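Local coordinates for protein glycoside hydrolase (Streptococcus pneumoniae serotype 4, PDB 6ORH) that probably acts as a family 29 alpha-L-fucosidase that helps the pneumococcus degrade host-derived carbohydrate antigens, at residues 377-383 with 413-419; 54-60 with 105-109; 12-18 with 197-201; 142-147 with 182-188. The protein carries 2 engineered substitutions. The contacts are given in a common frame with arbitrary orientation. Where two conformers were deposited one is given. Numbering follows the deposited sequence.

Contact 1: 377-383 with 413-419; sequences DVIELRE and VGYKRLL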
# COMPACT_ATOMS: atom_id res chain seq x y z
N ASP A 377 12.66 13.47 -2.78
CA ASP A 377 11.36 12.84 -2.73
C ASP A 377 11.47 11.41 -2.21
O ASP A 377 10.48 10.68 -2.28
CB ASP A 377 10.62 12.87 -4.07
CG ASP A 377 11.36 12.24 -5.24
OD1 ASP A 377 12.54 11.84 -5.10
OD2 ASP A 377 10.76 12.23 -6.33
N VAL A 378 12.66 11.02 -1.73
CA VAL A 378 12.84 9.69 -1.15
C VAL A 378 13.66 9.80 0.12
O VAL A 378 14.74 10.38 0.14
CB VAL A 378 13.53 8.71 -2.11
CG1 VAL A 378 13.57 7.31 -1.48
CG2 VAL A 378 12.84 8.66 -3.46
N ILE A 379 13.19 9.13 1.20
CA ILE A 379 14.03 8.93 2.37
C ILE A 379 14.34 7.44 2.51
O ILE A 379 13.48 6.62 2.23
CB ILE A 379 13.40 9.54 3.65
CG1 ILE A 379 14.40 9.54 4.82
CG2 ILE A 379 12.09 8.81 4.00
CD1 ILE A 379 13.98 10.31 6.08
N GLU A 380 15.59 7.10 2.86
CA GLU A 380 15.98 5.72 3.15
C GLU A 380 16.39 5.61 4.62
O GLU A 380 17.15 6.44 5.15
CB GLU A 380 17.15 5.29 2.24
CG GLU A 380 17.72 3.91 2.63
CD GLU A 380 18.94 3.52 1.80
OE1 GLU A 380 19.02 3.95 0.64
OE2 GLU A 380 19.80 2.77 2.32
N LEU A 381 15.88 4.58 5.33
CA LEU A 381 16.25 4.28 6.70
C LEU A 381 16.72 2.83 6.72
O LEU A 381 16.17 2.01 5.97
CB LEU A 381 15.00 4.41 7.59
CG LEU A 381 14.24 5.74 7.57
CD1 LEU A 381 13.01 5.65 8.48
CD2 LEU A 381 15.14 6.89 8.01
N ARG A 382 17.67 2.48 7.59
CA ARG A 382 18.07 1.08 7.75
C ARG A 382 18.24 0.74 9.23
O ARG A 382 18.85 1.49 10.01
CB ARG A 382 19.42 0.79 7.09
CG ARG A 382 19.44 1.01 5.59
CD ARG A 382 20.66 0.31 4.99
NE ARG A 382 20.80 0.61 3.57
CZ ARG A 382 21.64 -0.06 2.78
NH1 ARG A 382 22.37 -1.05 3.29
NH2 ARG A 382 21.74 0.24 1.50
N GLU A 383 17.72 -0.44 9.61
CA GLU A 383 17.96 -0.97 10.94
C GLU A 383 19.26 -1.75 10.98
O GLU A 383 19.91 -1.92 9.96
CB GLU A 383 16.82 -1.89 11.41
CG GLU A 383 15.63 -1.11 11.89
CD GLU A 383 14.52 -1.98 12.42
OE1 GLU A 383 13.77 -2.55 11.57
OE2 GLU A 383 14.32 -2.00 13.65
N VAL A 413 10.84 -0.80 9.25
CA VAL A 413 12.01 -0.35 8.52
C VAL A 413 12.69 -1.59 7.94
O VAL A 413 12.74 -1.76 6.72
CB VAL A 413 12.92 0.49 9.45
CG1 VAL A 413 14.26 0.79 8.78
CG2 VAL A 413 12.25 1.82 9.83
N GLY A 414 13.23 -2.45 8.81
CA GLY A 414 13.90 -3.67 8.34
C GLY A 414 15.32 -3.38 7.84
O GLY A 414 15.96 -2.41 8.26
N TYR A 415 15.80 -4.22 6.91
CA TYR A 415 17.15 -4.06 6.39
C TYR A 415 17.31 -2.69 5.72
O TYR A 415 18.35 -2.03 5.81
CB TYR A 415 17.43 -5.15 5.36
CG TYR A 415 18.89 -5.18 4.97
CD1 TYR A 415 19.79 -5.88 5.75
CD2 TYR A 415 19.32 -4.49 3.85
CE1 TYR A 415 21.15 -5.88 5.42
CE2 TYR A 415 20.67 -4.47 3.51
CZ TYR A 415 21.57 -5.16 4.32
OH TYR A 415 22.90 -5.24 4.01
N LYS A 416 16.27 -2.31 4.98
CA LYS A 416 16.29 -1.07 4.22
C LYS A 416 14.86 -0.71 3.86
O LYS A 416 14.12 -1.53 3.32
CB LYS A 416 17.08 -1.30 2.93
CG LYS A 416 16.98 -0.19 1.89
CD LYS A 416 17.99 -0.47 0.76
CE LYS A 416 17.83 0.44 -0.44
NZ LYS A 416 18.88 0.15 -1.45
N ARG A 417 14.48 0.55 4.14
CA ARG A 417 13.16 1.04 3.81
C ARG A 417 13.34 2.31 2.99
O ARG A 417 14.04 3.23 3.43
CB ARG A 417 12.39 1.38 5.10
CG ARG A 417 10.99 1.95 4.91
CD ARG A 417 10.05 0.89 4.34
NE ARG A 417 8.77 1.43 3.86
CZ ARG A 417 7.63 1.37 4.52
NH1 ARG A 417 7.56 0.93 5.78
NH2 ARG A 417 6.53 1.82 3.91
N LEU A 418 12.74 2.32 1.80
CA LEU A 418 12.64 3.54 1.01
C LEU A 418 11.22 4.04 1.22
O LEU A 418 10.26 3.26 1.27
CB LEU A 418 12.92 3.24 -0.47
CG LEU A 418 14.31 2.68 -0.74
CD1 LEU A 418 14.44 2.24 -2.21
CD2 LEU A 418 15.38 3.72 -0.40
N LEU A 419 11.11 5.32 1.53
CA LEU A 419 9.78 5.89 1.59
C LEU A 419 9.70 7.15 0.71
O LEU A 419 10.46 8.08 0.93
CB LEU A 419 9.51 6.22 3.06
CG LEU A 419 8.14 6.83 3.32
CD1 LEU A 419 7.04 5.78 3.13
CD2 LEU A 419 8.12 7.36 4.76
O HOH W 1 20.65 2.21 -0.57
O HOH W 2 23.92 -3.39 2.18
O HOH W 3 11.14 -2.91 11.29
O HOH W 4 20.40 -2.87 7.44

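Contact 2: 54-60 with 105-109; sequences LDAREWV and LLLEV. With EDO (1,2-ethanediol), chain J.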
# COMPACT_ATOMS: atom_id res chain seq x y z
N LEU A 54 20.98 -20.96 -28.32
CA LEU A 54 21.05 -20.65 -26.89
C LEU A 54 22.46 -20.18 -26.49
O LEU A 54 23.47 -20.79 -26.83
CB LEU A 54 20.61 -21.87 -26.08
CG LEU A 54 20.40 -21.62 -24.58
CD1 LEU A 54 19.33 -22.58 -24.08
CD2 LEU A 54 21.70 -21.87 -23.78
N ASP A 55 22.49 -19.09 -25.72
CA ASP A 55 23.75 -18.52 -25.28
C ASP A 55 23.61 -18.15 -23.80
O ASP A 55 23.15 -17.04 -23.48
CB ASP A 55 24.14 -17.35 -26.18
CG ASP A 55 25.54 -16.86 -25.88
OD1 ASP A 55 26.07 -17.22 -24.82
OD2 ASP A 55 26.16 -16.20 -26.77
N ALA A 56 23.94 -19.12 -22.92
CA ALA A 56 23.79 -18.91 -21.49
C ALA A 56 24.72 -17.80 -20.98
O ALA A 56 24.40 -17.14 -19.98
CB ALA A 56 24.04 -20.20 -20.72
N ARG A 57 25.87 -17.63 -21.64
CA ARG A 57 26.77 -16.56 -21.22
C ARG A 57 26.10 -15.19 -21.44
O ARG A 57 26.33 -14.28 -20.64
CB ARG A 57 28.14 -16.67 -21.92
CG ARG A 57 29.17 -15.69 -21.36
CD ARG A 57 30.49 -15.80 -22.13
NE ARG A 57 31.53 -14.95 -21.54
CZ ARG A 57 31.70 -13.65 -21.78
NH1 ARG A 57 30.91 -13.00 -22.61
NH2 ARG A 57 32.69 -13.00 -21.17
N GLU A 58 25.30 -15.04 -22.50
CA GLU A 58 24.59 -13.78 -22.73
C GLU A 58 23.54 -13.56 -21.64
O GLU A 58 23.31 -12.43 -21.25
CB GLU A 58 23.92 -13.72 -24.10
CG GLU A 58 24.96 -13.42 -25.17
CD GLU A 58 25.58 -12.05 -24.95
OE1 GLU A 58 24.88 -11.05 -25.23
OE2 GLU A 58 26.75 -11.99 -24.48
N TRP A 59 22.90 -14.65 -21.15
CA TRP A 59 21.94 -14.47 -20.07
C TRP A 59 22.69 -13.89 -18.87
O TRP A 59 22.27 -12.90 -18.28
CB TRP A 59 21.30 -15.79 -19.65
CG TRP A 59 20.59 -16.58 -20.71
CD1 TRP A 59 20.30 -16.22 -22.01
CD2 TRP A 59 20.07 -17.90 -20.53
NE1 TRP A 59 19.64 -17.25 -22.63
CE2 TRP A 59 19.49 -18.30 -21.74
CE3 TRP A 59 20.04 -18.80 -19.43
CZ2 TRP A 59 18.89 -19.55 -21.90
CZ3 TRP A 59 19.43 -20.03 -19.59
CH2 TRP A 59 18.88 -20.42 -20.82
N VAL A 60 23.81 -14.55 -18.51
CA VAL A 60 24.54 -14.11 -17.33
C VAL A 60 25.13 -12.71 -17.52
O VAL A 60 25.05 -11.89 -16.60
CB VAL A 60 25.62 -15.14 -16.95
CG1 VAL A 60 26.49 -14.62 -15.80
CG2 VAL A 60 24.99 -16.49 -16.61
N LEU A 105 22.12 -27.73 -19.47
CA LEU A 105 21.86 -26.30 -19.33
C LEU A 105 22.41 -25.82 -17.99
O LEU A 105 22.89 -24.70 -17.89
CB LEU A 105 20.36 -26.03 -19.47
CG LEU A 105 19.99 -24.54 -19.39
CD1 LEU A 105 20.65 -23.73 -20.53
CD2 LEU A 105 18.47 -24.39 -19.41
N LEU A 106 22.35 -26.68 -16.96
CA LEU A 106 22.88 -26.29 -15.66
C LEU A 106 24.38 -26.05 -15.76
O LEU A 106 24.87 -25.09 -15.17
CB LEU A 106 22.49 -27.32 -14.59
CG LEU A 106 23.00 -27.02 -13.17
CD1 LEU A 106 22.50 -25.67 -12.68
CD2 LEU A 106 22.56 -28.11 -12.22
N LEU A 107 25.10 -26.89 -16.54
CA LEU A 107 26.52 -26.66 -16.73
C LEU A 107 26.76 -25.36 -17.50
O LEU A 107 27.64 -24.58 -17.10
CB LEU A 107 27.11 -27.84 -17.51
CG LEU A 107 28.62 -27.75 -17.74
CD1 LEU A 107 29.36 -27.81 -16.41
CD2 LEU A 107 29.08 -28.90 -18.64
N GLU A 108 26.05 -25.13 -18.61
CA GLU A 108 26.29 -23.94 -19.42
C GLU A 108 26.08 -22.67 -18.60
O GLU A 108 26.92 -21.77 -18.63
CB GLU A 108 25.45 -23.91 -20.70
CG GLU A 108 25.79 -25.09 -21.61
CD GLU A 108 25.23 -24.97 -23.01
OE1 GLU A 108 24.57 -23.96 -23.31
OE2 GLU A 108 25.45 -25.93 -23.80
N VAL A 109 24.99 -22.64 -17.81
CA VAL A 109 24.74 -21.47 -16.98
C VAL A 109 25.82 -21.35 -15.90
O VAL A 109 26.25 -20.23 -15.61
CB VAL A 109 23.30 -21.50 -16.38
CG1 VAL A 109 23.09 -20.32 -15.42
CG2 VAL A 109 22.26 -21.42 -17.50
C1 EDO J . 25.11 -21.82 -29.24
O1 EDO J . 23.83 -22.34 -29.07
C2 EDO J . 25.25 -21.53 -30.66
O2 EDO J . 24.84 -22.68 -31.36
O HOH W 5 25.35 -21.46 -23.81

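Contact 3: 12-18 with 197-201; sequences SQTQLAY and GDCLI. With EDO (1,2-ethanediol), chain E.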
# COMPACT_ATOMS: atom_id res chain seq x y z
N SER A 12 20.69 -15.18 9.73
CA SER A 12 21.95 -15.83 9.43
C SER A 12 22.79 -14.91 8.55
O SER A 12 22.28 -13.94 7.98
CB SER A 12 21.71 -17.12 8.72
OG SER A 12 21.27 -16.88 7.38
N GLN A 13 24.07 -15.24 8.38
CA GLN A 13 24.93 -14.46 7.50
C GLN A 13 24.48 -14.56 6.04
O GLN A 13 24.55 -13.58 5.31
CB GLN A 13 26.39 -14.86 7.66
CG GLN A 13 26.94 -14.62 9.06
CD GLN A 13 28.20 -15.41 9.27
OE1 GLN A 13 28.27 -16.27 10.15
NE2 GLN A 13 29.21 -15.13 8.46
N THR A 14 24.01 -15.75 5.62
CA THR A 14 23.54 -15.92 4.26
C THR A 14 22.28 -15.09 4.03
O THR A 14 22.07 -14.55 2.94
CB THR A 14 23.32 -17.37 3.80
OG1 THR A 14 22.46 -18.09 4.71
CG2 THR A 14 24.61 -18.13 3.60
N GLN A 15 21.43 -14.99 5.06
CA GLN A 15 20.23 -14.16 4.92
C GLN A 15 20.63 -12.69 4.79
O GLN A 15 20.08 -11.98 3.95
CB GLN A 15 19.24 -14.34 6.09
CG GLN A 15 18.44 -15.65 6.02
CD GLN A 15 17.67 -15.93 7.29
OE1 GLN A 15 18.18 -15.84 8.41
NE2 GLN A 15 16.40 -16.34 7.14
N LEU A 16 21.55 -12.22 5.63
CA LEU A 16 21.99 -10.84 5.58
C LEU A 16 22.63 -10.57 4.22
O LEU A 16 22.47 -9.47 3.69
CB LEU A 16 22.99 -10.56 6.71
CG LEU A 16 22.35 -10.31 8.06
CD1 LEU A 16 23.41 -10.24 9.16
CD2 LEU A 16 21.51 -9.04 8.04
N ALA A 17 23.34 -11.56 3.69
CA ALA A 17 24.04 -11.34 2.43
C ALA A 17 23.02 -11.11 1.31
O ALA A 17 23.17 -10.24 0.44
CB ALA A 17 25.00 -12.49 2.18
N TYR A 18 21.96 -11.93 1.31
CA TYR A 18 20.94 -11.77 0.29
C TYR A 18 20.25 -10.41 0.42
O TYR A 18 19.99 -9.75 -0.61
CB TYR A 18 19.92 -12.91 0.40
CG TYR A 18 18.88 -13.03 -0.69
CD1 TYR A 18 19.02 -12.40 -1.93
CD2 TYR A 18 17.76 -13.84 -0.49
CE1 TYR A 18 18.06 -12.56 -2.92
CE2 TYR A 18 16.82 -14.02 -1.48
CZ TYR A 18 16.97 -13.40 -2.71
OH TYR A 18 16.05 -13.62 -3.67
N GLY A 197 26.04 -26.19 3.05
CA GLY A 197 26.10 -25.38 4.26
C GLY A 197 24.83 -24.55 4.48
O GLY A 197 23.74 -25.12 4.48
N ASP A 198 24.97 -23.24 4.69
CA ASP A 198 23.79 -22.46 5.03
C ASP A 198 23.13 -21.86 3.79
O ASP A 198 22.43 -20.86 3.89
CB ASP A 198 23.96 -21.46 6.19
CG ASP A 198 22.64 -21.19 6.92
OD1 ASP A 198 21.70 -22.02 6.79
OD2 ASP A 198 22.52 -20.15 7.58
N CYS A 199 23.29 -22.54 2.64
CA CYS A 199 22.52 -22.26 1.42
C CYS A 199 21.06 -21.96 1.79
O CYS A 199 20.43 -22.73 2.52
CB CYS A 199 22.56 -23.49 0.53
SG CYS A 199 21.71 -23.27 -1.06
N LEU A 200 20.51 -20.85 1.25
CA LEU A 200 19.13 -20.48 1.54
C LEU A 200 18.16 -21.46 0.88
O LEU A 200 18.43 -21.97 -0.20
CB LEU A 200 18.90 -19.07 0.99
CG LEU A 200 19.78 -18.00 1.60
CD1 LEU A 200 19.64 -16.69 0.80
CD2 LEU A 200 19.38 -17.77 3.05
N ILE A 201 16.98 -21.67 1.50
CA ILE A 201 15.98 -22.54 0.88
C ILE A 201 14.63 -21.83 0.88
O ILE A 201 14.14 -21.36 1.92
CB ILE A 201 15.88 -23.88 1.65
CG1 ILE A 201 17.22 -24.63 1.69
CG2 ILE A 201 14.75 -24.73 1.07
CD1 ILE A 201 17.26 -25.80 2.67
C1 EDO E . 18.48 -18.59 10.57
O1 EDO E . 18.29 -17.24 10.99
C2 EDO E . 17.98 -18.88 9.20
O2 EDO E . 18.55 -20.02 8.59
O HOH W 6 19.89 -19.03 6.79
O HOH W 7 24.76 -18.28 7.26

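Contact 4: 142-147 with 182-188; sequences YNAYYL and NYEFEKW. With EDO (1,2-ethanediol), chain F.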
# COMPACT_ATOMS: atom_id res chain seq x y z
N TYR A 142 9.48 -41.58 -4.81
CA TYR A 142 9.54 -40.26 -5.43
C TYR A 142 10.49 -39.37 -4.63
O TYR A 142 11.32 -38.65 -5.22
CB TYR A 142 8.19 -39.54 -5.56
CG TYR A 142 8.38 -38.17 -6.16
CD1 TYR A 142 8.73 -38.02 -7.50
CD2 TYR A 142 8.40 -37.03 -5.36
CE1 TYR A 142 9.03 -36.77 -8.05
CE2 TYR A 142 8.67 -35.77 -5.90
CZ TYR A 142 9.02 -35.65 -7.23
OH TYR A 142 9.30 -34.41 -7.78
N ASN A 143 10.35 -39.44 -3.30
CA ASN A 143 11.26 -38.67 -2.44
C ASN A 143 12.72 -39.04 -2.69
O ASN A 143 13.58 -38.15 -2.67
CB ASN A 143 10.90 -38.83 -0.96
CG ASN A 143 9.77 -37.89 -0.61
OD1 ASN A 143 9.98 -36.68 -0.52
ND2 ASN A 143 8.58 -38.44 -0.39
N ALA A 144 13.02 -40.33 -2.89
CA ALA A 144 14.39 -40.73 -3.17
C ALA A 144 14.89 -40.19 -4.52
O ALA A 144 16.07 -39.85 -4.65
CB ALA A 144 14.54 -42.25 -3.07
N TYR A 145 14.00 -40.11 -5.51
CA TYR A 145 14.30 -39.53 -6.81
C TYR A 145 14.67 -38.05 -6.64
O TYR A 145 15.71 -37.60 -7.12
CB TYR A 145 13.08 -39.70 -7.74
CG TYR A 145 13.13 -38.94 -9.04
CD1 TYR A 145 14.08 -39.24 -10.00
CD2 TYR A 145 12.26 -37.88 -9.31
CE1 TYR A 145 14.13 -38.55 -11.20
CE2 TYR A 145 12.29 -37.20 -10.52
CZ TYR A 145 13.26 -37.51 -11.46
OH TYR A 145 13.35 -36.86 -12.66
N TYR A 146 13.80 -37.33 -5.92
CA TYR A 146 14.02 -35.90 -5.68
C TYR A 146 15.36 -35.67 -4.99
O TYR A 146 16.16 -34.82 -5.41
CB TYR A 146 12.83 -35.29 -4.92
CG TYR A 146 12.84 -33.77 -4.91
CD1 TYR A 146 13.59 -33.10 -3.95
CD2 TYR A 146 12.11 -33.04 -5.82
CE1 TYR A 146 13.63 -31.71 -3.93
CE2 TYR A 146 12.13 -31.65 -5.82
CZ TYR A 146 12.93 -30.99 -4.89
OH TYR A 146 12.95 -29.62 -4.84
N LEU A 147 15.59 -36.43 -3.91
CA LEU A 147 16.80 -36.31 -3.09
C LEU A 147 18.04 -36.65 -3.92
O LEU A 147 19.06 -35.97 -3.83
CB LEU A 147 16.68 -37.21 -1.86
CG LEU A 147 17.89 -37.18 -0.92
CD1 LEU A 147 18.15 -35.77 -0.40
CD2 LEU A 147 17.70 -38.15 0.25
N ASN A 182 3.47 -36.57 -0.18
CA ASN A 182 4.05 -35.85 0.95
C ASN A 182 5.57 -35.94 0.82
O ASN A 182 6.11 -36.98 0.42
CB ASN A 182 3.61 -36.44 2.29
CG ASN A 182 2.16 -36.16 2.64
OD1 ASN A 182 1.59 -35.16 2.25
ND2 ASN A 182 1.59 -37.03 3.45
N TYR A 183 6.26 -34.84 1.16
CA TYR A 183 7.69 -34.72 0.91
C TYR A 183 8.49 -34.91 2.20
O TYR A 183 8.09 -34.46 3.27
CB TYR A 183 7.99 -33.34 0.31
CG TYR A 183 7.21 -33.04 -0.94
CD1 TYR A 183 7.28 -33.90 -2.03
CD2 TYR A 183 6.39 -31.94 -1.03
CE1 TYR A 183 6.57 -33.64 -3.19
CE2 TYR A 183 5.68 -31.65 -2.19
CZ TYR A 183 5.78 -32.51 -3.27
OH TYR A 183 5.10 -32.25 -4.42
N GLU A 184 9.66 -35.54 2.06
CA GLU A 184 10.57 -35.77 3.17
C GLU A 184 11.44 -34.52 3.35
O GLU A 184 12.65 -34.59 3.21
CB GLU A 184 11.40 -37.03 2.94
CG GLU A 184 10.56 -38.30 3.03
CD GLU A 184 11.33 -39.55 2.63
OE1 GLU A 184 12.57 -39.58 2.81
OE2 GLU A 184 10.69 -40.50 2.10
N PHE A 185 10.80 -33.40 3.75
CA PHE A 185 11.48 -32.11 3.77
C PHE A 185 12.75 -32.14 4.64
O PHE A 185 13.80 -31.66 4.21
CB PHE A 185 10.51 -31.04 4.28
CG PHE A 185 9.50 -30.59 3.27
CD1 PHE A 185 9.91 -29.91 2.13
CD2 PHE A 185 8.13 -30.74 3.50
CE1 PHE A 185 8.97 -29.43 1.21
CE2 PHE A 185 7.20 -30.25 2.59
CZ PHE A 185 7.63 -29.59 1.45
N GLU A 186 12.66 -32.70 5.84
CA GLU A 186 13.82 -32.67 6.74
C GLU A 186 15.03 -33.39 6.13
O GLU A 186 16.16 -32.93 6.27
CB GLU A 186 13.46 -33.15 8.14
CG GLU A 186 12.59 -32.15 8.87
CD GLU A 186 13.10 -30.71 9.02
OE1 GLU A 186 14.36 -30.49 9.06
OE2 GLU A 186 12.25 -29.81 9.10
N LYS A 187 14.80 -34.53 5.48
CA LYS A 187 15.88 -35.27 4.85
C LYS A 187 16.47 -34.44 3.71
O LYS A 187 17.68 -34.36 3.56
CB LYS A 187 15.37 -36.63 4.37
CG LYS A 187 16.46 -37.57 3.89
CD LYS A 187 15.95 -38.97 3.71
CE LYS A 187 17.04 -39.92 3.26
NZ LYS A 187 16.45 -41.24 2.93
N TRP A 188 15.59 -33.76 2.95
CA TRP A 188 16.09 -32.89 1.89
C TRP A 188 16.95 -31.77 2.46
O TRP A 188 18.02 -31.50 1.91
CB TRP A 188 14.96 -32.28 1.07
CG TRP A 188 14.06 -33.25 0.37
CD1 TRP A 188 14.19 -34.61 0.27
CD2 TRP A 188 12.92 -32.90 -0.42
NE1 TRP A 188 13.18 -35.13 -0.52
CE2 TRP A 188 12.38 -34.10 -0.94
CE3 TRP A 188 12.31 -31.68 -0.72
CZ2 TRP A 188 11.25 -34.10 -1.77
CZ3 TRP A 188 11.17 -31.68 -1.51
CH2 TRP A 188 10.69 -32.88 -2.05
C1 EDO F . 14.83 -25.89 8.84
O1 EDO F . 13.70 -26.66 9.24
C2 EDO F . 16.09 -26.62 9.04
O2 EDO F . 15.98 -28.05 9.02
O HOH W 8 13.98 -37.97 0.61

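Contact 1: 377-383 with 413-419
Strand 378-382 pairs antiparallel with 417-419: I379 N to L419 O (2.9 Å) and L381 N to R417 O (3.0 Å) are two of the four backbone bonds around the non-hydrogen-bonded pair E380-L418. E380 extends (t, t), while R382, m at chi1, lays NE 2.7 Å from E380 OE2 in a salt bridge; K444 pairs with the same carboxylate oxygen. All-trans K416 runs beside them; its NZ pairs with E22, and water 1 bridges it to E380 OE1. The m rotamer of L418 places CD2 3.5 Å from E380 CB. Past the last bridge, E383 (m, t) folds OE1 back to accept from G414 N (2.8 Å), while its own N donates to G414 O (3.0 Å). R382 touches T443, a calcium ligand, though no ion is bound to this chain. In the F5/8 type C beta sandwich, I379, L381 and L419 face V396 and F394 of strand 391-400 in the other sheet, strand 441-448 flanks 378-382, and Y415 packs on L16 and L19 of helix 13-21.

Contact 2: 54-60 with 105-109
The first turns of two helices meet here, their axes 9.8 Å apart at closest and crossing at -51°, with A56 CA and V109 CA separated by 5.3 Å. Helix 56-60 is preceded by D55 as N-cap: E58 N donates to D55 OD1 at 3.3 Å. Segment 105-109 is helical throughout, and V109 N to L105 O (2.9 Å) closes its turn.

A56 is what lets the backbones come so near, since its methyl CB lies 3.8 Å from E108 C and 3.9 Å from V109 CG2. W59 spans the helix opposite, with CH2 3.8 Å from L105 CD1 and CZ3 3.8 Å from V109 CG2; its NE1 is held by G302 O and its ring stacks with F304. L54 adds CD2 at 3.9 Å from L105 CD1. The polar link between the segments is made by water 5, which accepts from A56 N (2.9 Å) and donates to E108 OE1 (2.7 Å), while E108 OE2 pairs with R99.

These are alpha/beta-barrel helices packed around the parallel strands: V60 and V109 both rest on L71 of strand 70-74, V109 and L106 also reach M120 of strand 119-124, and farther along helix 105-116, A112 and F116 receive V60 and R57.

Contact 3: 12-18 with 197-201
One direct hydrogen bond joins the segments, from T14 OG1 to D198 O at 2.9 Å; the p rotamer of T14 sets its hydroxyl against the turn that leads into strand 200-202. Bonds within segment 12-18 fix the helix start. S12 and Q15 form a capping box, Q15 N donating to S12 OG (3.0 Å) and S12 N to Q15 OE1 (2.9 Å). Two waters extend the polar side: water 7 accepts from T14 N (3.1 Å) and donates to D198 OD2 (2.9 Å), and water 6 lies between that same D198 OD2 (3.0 Å) and S12 OG (2.6 Å). Apolar contact centres on L200, whose CD1 is 3.6 Å from Y18 CD2 and whose CD2 is 3.8 Å from Q15 CG. Deeper in, Y18 OH bonds to E255 and Q15 NE2 to the backbone of F251 and S208, placing helix 13-21 across the beginnings of several barrel strands. The chemistry thus grades from a hydrated edge at D198 to a buried leucine-tyrosine contact.

Contact 4: 142-147 with 182-188
Two neighbouring helices of the alpha/beta barrel, 139-154 and 185-196, meet where the second begins, and the amide of N143 does most of the polar work. Its OD1 accepts from E184 N at 2.8 Å, satisfying the backbone NH of the N-cap residue; its ND2 donates to N182 O at 3.0 Å and also to E139 O. N182 N is taken up by the E139 carboxylate, so both ends of N182 are held by helix 139-154. Water 8 serves three groups: it donates to E184 OE1 (3.1 Å), weakly to N143 O (3.3 Å), and accepts weakly from W188 NE1 (3.2 Å). The phenol groups find partners farther off, Y146 OH on L124 O and Y183 OH on Y134 OH. L147 touches the end of the lysine chain, its CD2 lying 3.6 Å from K187 CE. Beside the polar network the Y146 ring and the six-membered ring of W188 stack face to face, centroids 3.8 Å apart and planes at 17°, bringing Y146 CD1 within 3.4 Å of W188 CZ2.

Contact 3 opens first, at helix 13-21 near the N terminus, and closes at 197-201, with 178 residues in between that take in much of the barrel. Within that span contact 2 joins helices 56-65 and 105-116, and contact 4 follows in series, joining helices 139-154 and 185-196; none cross. Helix 185-196 then runs into strand 200-202, so contacts 3 and 4 come within about 6 Å at nearest atoms without touching. Contact 1 opens only after the barrel, closing 377-383 on 413-419 in the C-terminal sandwich. It touches contact 3 directly, Y415 CE1 lying 4.1 Å from L16 CD2, which brings the sandwich against the first helix.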